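Lic11098 (Leptospira interrogans serogroup Icterohaemorrhagiae serovar copenhageni, PDB 4U08) is of unknown function but, as a leucine-rich repeat protein of a pathogen and a putative virulence factor, probably acts by binding other molecules. Local coordinates at residues 209-214 and 232-237; 216-221 and 239-244. One frame throughout, in Å; residues are numbered along the deposited sequence.

Contact 1 of 2, residues 209-214 and 232-237; sequences LHLRNN and LLLNKN. With ZN (zinc ion), chain F.
CD1 of Leu233 touches two flat groups, the His210 ring and the Arg212 guanidinium. It lies 3.4 Å from His210 CD2, an oblique approach to the ring. It also sits over the centre of one guanidinium face, 3.7 Å from Arg212 CZ. The Arg212 chain bends at chi3 (-82°), which brings NH2 over a face of the imidazole, offset toward its rim. His210 ND1 binds a zinc ion at 2.2 Å, and a water is also bound to the metal. The backbones pair in parallel: Leu233 N donates to Leu209 O, and Leu211 N to Leu233 O at 2.9 Å. Past the strand ends the ladder continues, with Asn213 N bonded to Asn235 O at 2.8 Å. Asn237 ND2 gives a nearly straight bond to Leu211 O (2.9 Å, 174° at the hydrogen). Asn214 ND2 reaches the same oxygen from the opposite face of its carbonyl plane, at 3.1 Å, and also donates to Leu188 O of the preceding coil. Asn237 ND2 spends its other N-H on Leu234 O within its own turn. On the inner side, Leu211 CD1 packs on Leu234 CD2 at 3.8 Å.

Asp189 forms a salt bridge with Arg212 NH2, a second-shell charge consistent with the guanidinium being held over the imidazole. The arrangement is that of adjacent LxxLxLxxN motifs in a leucine-rich repeat solenoid: short parallel strands followed by a stacked asparagine ladder.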
loop_
_atom_site.group_PDB
_atom_site.type_symbol
_atom_site.label_atom_id
_atom_site.label_comp_id
_atom_site.label_asym_id
_atom_site.label_seq_id
_atom_site.Cartn_x
_atom_site.Cartn_y
_atom_site.Cartn_z
ATOM N N LEU A 209 -3.643 4.598 -1.115
ATOM C CA LEU A 209 -2.559 5.510 -0.767
ATOM C C LEU A 209 -1.745 4.894 0.373
ATOM O O LEU A 209 -2.257 4.764 1.489
ATOM C CB LEU A 209 -3.144 6.898 -0.378
ATOM C CG LEU A 209 -2.163 8.032 0.059
ATOM C CD1 LEU A 209 -1.009 8.228 -0.967
ATOM C CD2 LEU A 209 -2.898 9.350 0.245
ATOM N N HIS A 210 -0.503 4.467 0.073
ATOM C CA HIS A 210 0.429 3.852 1.011
ATOM C C HIS A 210 1.413 4.899 1.489
ATOM O O HIS A 210 2.212 5.402 0.693
ATOM C CB HIS A 210 1.159 2.683 0.331
ATOM C CG HIS A 210 0.307 1.452 0.193
ATOM N ND1 HIS A 210 0.821 0.285 -0.300
ATOM C CD2 HIS A 210 -0.999 1.255 0.495
ATOM C CE1 HIS A 210 -0.177 -0.585 -0.303
ATOM N NE2 HIS A 210 -1.291 -0.046 0.175
ATOM N N LEU A 211 1.298 5.296 2.752
ATOM C CA LEU A 211 2.155 6.324 3.351
ATOM C C LEU A 211 2.808 5.855 4.640
ATOM O O LEU A 211 3.199 6.679 5.475
ATOM C CB LEU A 211 1.342 7.589 3.623
ATOM C CG LEU A 211 1.088 8.495 2.415
ATOM C CD1 LEU A 211 0.013 9.475 2.723
ATOM C CD2 LEU A 211 2.350 9.243 2.038
ATOM N N ARG A 212 2.931 4.535 4.804
ATOM C CA ARG A 212 3.478 3.944 6.020
ATOM C C ARG A 212 4.924 4.314 6.218
ATOM O O ARG A 212 5.682 4.374 5.256
ATOM C CB ARG A 212 3.356 2.414 5.976
ATOM C CG ARG A 212 1.901 1.930 5.961
ATOM C CD ARG A 212 1.848 0.453 5.638
ATOM N NE ARG A 212 1.931 0.206 4.197
ATOM C CZ ARG A 212 1.893 -1.001 3.644
ATOM N NH1 ARG A 212 1.763 -2.081 4.402
ATOM N NH2 ARG A 212 1.975 -1.137 2.329
ATOM N N ASN A 213 5.325 4.489 7.471
ATOM C CA ASN A 213 6.716 4.719 7.822
ATOM C C ASN A 213 7.301 5.993 7.183
ATOM O O ASN A 213 8.352 5.961 6.559
ATOM C CB ASN A 213 7.584 3.463 7.521
ATOM C CG ASN A 213 8.488 3.035 8.648
ATOM O OD1 ASN A 213 8.833 1.861 8.759
ATOM N ND2 ASN A 213 8.945 3.976 9.460
ATOM N N ASN A 214 6.608 7.101 7.343
ATOM C CA ASN A 214 7.104 8.404 6.896
ATOM C C ASN A 214 7.220 9.284 8.144
ATOM O O ASN A 214 7.254 8.738 9.254
ATOM C CB ASN A 214 6.208 8.997 5.792
ATOM C CG ASN A 214 6.546 8.425 4.450
ATOM O OD1 ASN A 214 7.548 8.790 3.849
ATOM N ND2 ASN A 214 5.743 7.495 3.952
ATOM N N LEU A 232 -6.397 3.866 3.082
ATOM C CA LEU A 232 -5.473 4.904 3.501
ATOM C C LEU A 232 -4.571 4.307 4.580
ATOM O O LEU A 232 -5.039 4.051 5.699
ATOM C CB LEU A 232 -6.263 6.141 3.990
ATOM C CG LEU A 232 -5.448 7.367 4.493
ATOM C CD1 LEU A 232 -4.374 7.800 3.467
ATOM C CD2 LEU A 232 -6.367 8.532 4.817
ATOM N N LEU A 233 -3.287 4.043 4.235
ATOM C CA LEU A 233 -2.362 3.423 5.183
ATOM C C LEU A 233 -1.367 4.448 5.691
ATOM O O LEU A 233 -0.474 4.873 4.950
ATOM C CB LEU A 233 -1.648 2.216 4.580
ATOM C CG LEU A 233 -2.495 1.157 3.845
ATOM C CD1 LEU A 233 -1.636 -0.063 3.533
ATOM C CD2 LEU A 233 -3.742 0.713 4.662
ATOM N N LEU A 234 -1.548 4.861 6.946
ATOM C CA LEU A 234 -0.742 5.891 7.613
ATOM C C LEU A 234 0.051 5.383 8.812
ATOM O O LEU A 234 0.512 6.187 9.629
ATOM C CB LEU A 234 -1.632 7.069 8.004
ATOM C CG LEU A 234 -2.109 7.940 6.837
ATOM C CD1 LEU A 234 -3.364 8.691 7.197
ATOM C CD2 LEU A 234 -1.010 8.888 6.376
ATOM N N ASN A 235 0.268 4.051 8.886
ATOM C CA ASN A 235 1.031 3.429 9.979
ATOM C C ASN A 235 2.388 4.067 10.152
ATOM O O ASN A 235 3.048 4.388 9.158
ATOM C CB ASN A 235 1.316 1.956 9.700
ATOM C CG ASN A 235 0.137 1.066 9.511
ATOM O OD1 ASN A 235 0.286 -0.032 8.984
ATOM N ND2 ASN A 235 -1.028 1.468 10.005
ATOM N N LYS A 236 2.836 4.180 11.409
ATOM C CA LYS A 236 4.191 4.643 11.732
ATOM C C LYS A 236 4.537 6.019 11.121
ATOM O O LYS A 236 5.496 6.156 10.377
ATOM C CB LYS A 236 5.238 3.580 11.376
ATOM C CG LYS A 236 5.148 2.323 12.241
ATOM C CD LYS A 236 6.184 1.291 11.857
ATOM C CE LYS A 236 6.143 0.125 12.820
ATOM N NZ LYS A 236 6.991 -1.007 12.368
ATOM N N ASN A 237 3.729 7.012 11.438
ATOM C CA ASN A 237 3.982 8.413 11.116
ATOM C C ASN A 237 3.996 9.146 12.474
ATOM O O ASN A 237 4.094 8.478 13.507
ATOM C CB ASN A 237 2.942 8.972 10.140
ATOM C CG ASN A 237 3.282 8.634 8.716
ATOM O OD1 ASN A 237 4.105 9.294 8.090
ATOM N ND2 ASN A 237 2.681 7.594 8.168
HETATM ZN ZN ZN F . 2.837 0.086 -1.262
HETATM O O HOH W 1 4.316 1.731 -0.963
#

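Contact 2 of 2, residues 216-221 and 239-244; sequences LTTLPK and LTTLPK
Leu239 CD2 lies against the backbone of the preceding coil, 3.6 Å from Thr217 C and 3.7 Å from Thr218 N. The same methyl touches Leu216 CB and, at 4.1 Å, Leu219 CG. The Leu219 and Leu239 side chains cross at about a right angle. Leu219 also lies alongside Leu242, both pointing the same way, with CD1 of Leu219 4.2 Å from CD2 of Leu242. At the far end, Pro243 packs on Leu219 through CD, 3.8 Å from Leu219 CB, and its CG also meets the backbone oxygen of Pro220.

Direct polar contacts are few. Thr240 N makes a weak hydrogen bond to Thr217 O at 3.3 Å. The same oxygen receives a CA-H...O contact from Leu239. Further along, a water joins the backbones: it accepts from Leu219 N at 2.9 Å and donates to Thr241 O at 2.7 Å.

Asn260 OD1 accepts from Leu239 N, which ties this coil to the next one. Both segments have the sequence LTTLPK, and their touching parts run 3° apart. This is the stacking of equivalent loops after the strand in a leucine-rich repeat solenoid, with leucines turned inward and threonines at the surface.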
loop_
_atom_site.group_PDB
_atom_site.type_symbol
_atom_site.label_atom_id
_atom_site.label_comp_id
_atom_site.label_asym_id
_atom_site.label_seq_id
_atom_site.Cartn_x
_atom_site.Cartn_y
_atom_site.Cartn_z
ATOM N N LEU A 216 5.095 12.193 8.712
ATOM C CA LEU A 216 3.967 13.121 8.667
ATOM C C LEU A 216 3.464 13.512 10.039
ATOM O O LEU A 216 3.219 12.638 10.861
ATOM C CB LEU A 216 2.798 12.529 7.841
ATOM C CG LEU A 216 3.098 12.216 6.371
ATOM C CD1 LEU A 216 1.953 11.373 5.764
ATOM C CD2 LEU A 216 3.275 13.515 5.573
ATOM N N THR A 217 3.213 14.807 10.258
ATOM C CA THR A 217 2.700 15.309 11.539
ATOM C C THR A 217 1.237 15.671 11.425
ATOM O O THR A 217 0.495 15.545 12.399
ATOM C CB THR A 217 3.571 16.441 12.112
ATOM O OG1 THR A 217 3.607 17.521 11.182
ATOM C CG2 THR A 217 4.991 15.983 12.426
ATOM N N THR A 218 0.815 16.141 10.233
ATOM C CA THR A 218 -0.580 16.469 9.918
ATOM C C THR A 218 -0.893 15.986 8.490
ATOM O O THR A 218 0.009 15.628 7.735
ATOM C CB THR A 218 -0.891 17.994 10.015
ATOM O OG1 THR A 218 -0.140 18.723 9.047
ATOM C CG2 THR A 218 -0.698 18.578 11.409
ATOM N N LEU A 219 -2.167 15.956 8.152
ATOM C CA LEU A 219 -2.637 15.651 6.809
ATOM C C LEU A 219 -3.262 16.951 6.294
ATOM O O LEU A 219 -3.911 17.653 7.082
ATOM C CB LEU A 219 -3.706 14.538 6.804
ATOM C CG LEU A 219 -3.280 13.146 7.236
ATOM C CD1 LEU A 219 -4.467 12.223 7.228
ATOM C CD2 LEU A 219 -2.169 12.583 6.334
ATOM N N PRO A 220 -3.123 17.296 4.986
ATOM C CA PRO A 220 -3.765 18.525 4.507
ATOM C C PRO A 220 -5.273 18.373 4.507
ATOM O O PRO A 220 -5.769 17.248 4.409
ATOM C CB PRO A 220 -3.209 18.694 3.086
ATOM C CG PRO A 220 -2.814 17.345 2.666
ATOM C CD PRO A 220 -2.407 16.593 3.903
ATOM N N LYS A 221 -6.007 19.485 4.646
ATOM C CA LYS A 221 -7.460 19.498 4.628
ATOM C C LYS A 221 -8.002 18.912 3.324
ATOM O O LYS A 221 -9.043 18.264 3.325
ATOM C CB LYS A 221 -8.031 20.899 4.924
ATOM C CG LYS A 221 -7.527 22.082 4.101
ATOM C CD LYS A 221 -8.090 23.409 4.654
ATOM C CE LYS A 221 -7.576 24.611 3.899
ATOM N NZ LYS A 221 -8.189 24.731 2.545
ATOM N N LEU A 239 1.458 11.628 13.301
ATOM C CA LEU A 239 0.199 12.358 13.334
ATOM C C LEU A 239 -0.289 12.589 14.726
ATOM O O LEU A 239 -0.391 11.652 15.525
ATOM C CB LEU A 239 -0.904 11.677 12.489
ATOM C CG LEU A 239 -0.566 11.430 11.008
ATOM C CD1 LEU A 239 -1.557 10.467 10.379
ATOM C CD2 LEU A 239 -0.530 12.727 10.228
ATOM N N THR A 240 -0.617 13.843 15.000
ATOM C CA THR A 240 -1.103 14.268 16.308
ATOM C C THR A 240 -2.573 14.562 16.232
ATOM O O THR A 240 -3.273 14.484 17.232
ATOM C CB THR A 240 -0.226 15.424 16.865
ATOM O OG1 THR A 240 0.122 16.344 15.817
ATOM C CG2 THR A 240 1.060 14.911 17.482
ATOM N N THR A 241 -3.074 14.813 15.022
ATOM C CA THR A 241 -4.485 15.111 14.778
ATOM C C THR A 241 -4.877 14.678 13.334
ATOM O O THR A 241 -4.001 14.532 12.489
ATOM C CB THR A 241 -4.745 16.623 15.034
ATOM O OG1 THR A 241 -6.145 16.884 14.994
ATOM C CG2 THR A 241 -3.993 17.544 14.059
ATOM N N LEU A 242 -6.173 14.477 13.085
ATOM C CA LEU A 242 -6.719 14.209 11.738
ATOM C C LEU A 242 -7.572 15.427 11.364
ATOM O O LEU A 242 -8.314 15.910 12.220
ATOM C CB LEU A 242 -7.602 12.946 11.701
ATOM C CG LEU A 242 -6.953 11.593 12.030
ATOM C CD1 LEU A 242 -7.984 10.495 11.964
ATOM C CD2 LEU A 242 -5.775 11.274 11.081
ATOM N N PRO A 243 -7.519 15.921 10.102
ATOM C CA PRO A 243 -8.393 17.046 9.719
ATOM C C PRO A 243 -9.847 16.611 9.787
ATOM O O PRO A 243 -10.138 15.436 9.562
ATOM C CB PRO A 243 -8.008 17.301 8.254
ATOM C CG PRO A 243 -7.491 15.966 7.765
ATOM C CD PRO A 243 -6.724 15.442 8.951
ATOM N N LYS A 244 -10.759 17.538 10.083
ATOM C CA LYS A 244 -12.181 17.229 10.076
ATOM C C LYS A 244 -12.660 16.782 8.677
ATOM O O LYS A 244 -13.642 16.049 8.568
ATOM C CB LYS A 244 -12.989 18.430 10.596
ATOM C CG LYS A 244 -13.007 19.649 9.702
ATOM C CD LYS A 244 -13.943 20.726 10.225
ATOM C CE LYS A 244 -13.929 21.908 9.286
ATOM N NZ LYS A 244 -14.710 23.052 9.827
HETATM O O HOH W 2 -3.827 16.395 10.542
#

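From the N terminus the chain runs through 209-214, then 216-221, then 232-237 and last 239-244. Contact 1 closes the loop from 209-214 to 232-237, and contact 2 closes the one from 216-221 to 239-244. The two loops cross, since their segments alternate along the chain. Each contact joins successive coils of the solenoid, contact 1 at the strands and the turn after them, contact 2 at the loop that follows. Their centres are 12 Å apart, yet they touch. Asn237 OD1 probably accepts a hydrogen bond from Leu216 N, and Leu234 packs against Leu216, Leu219 and Leu239, joining the two levels through the leucine core.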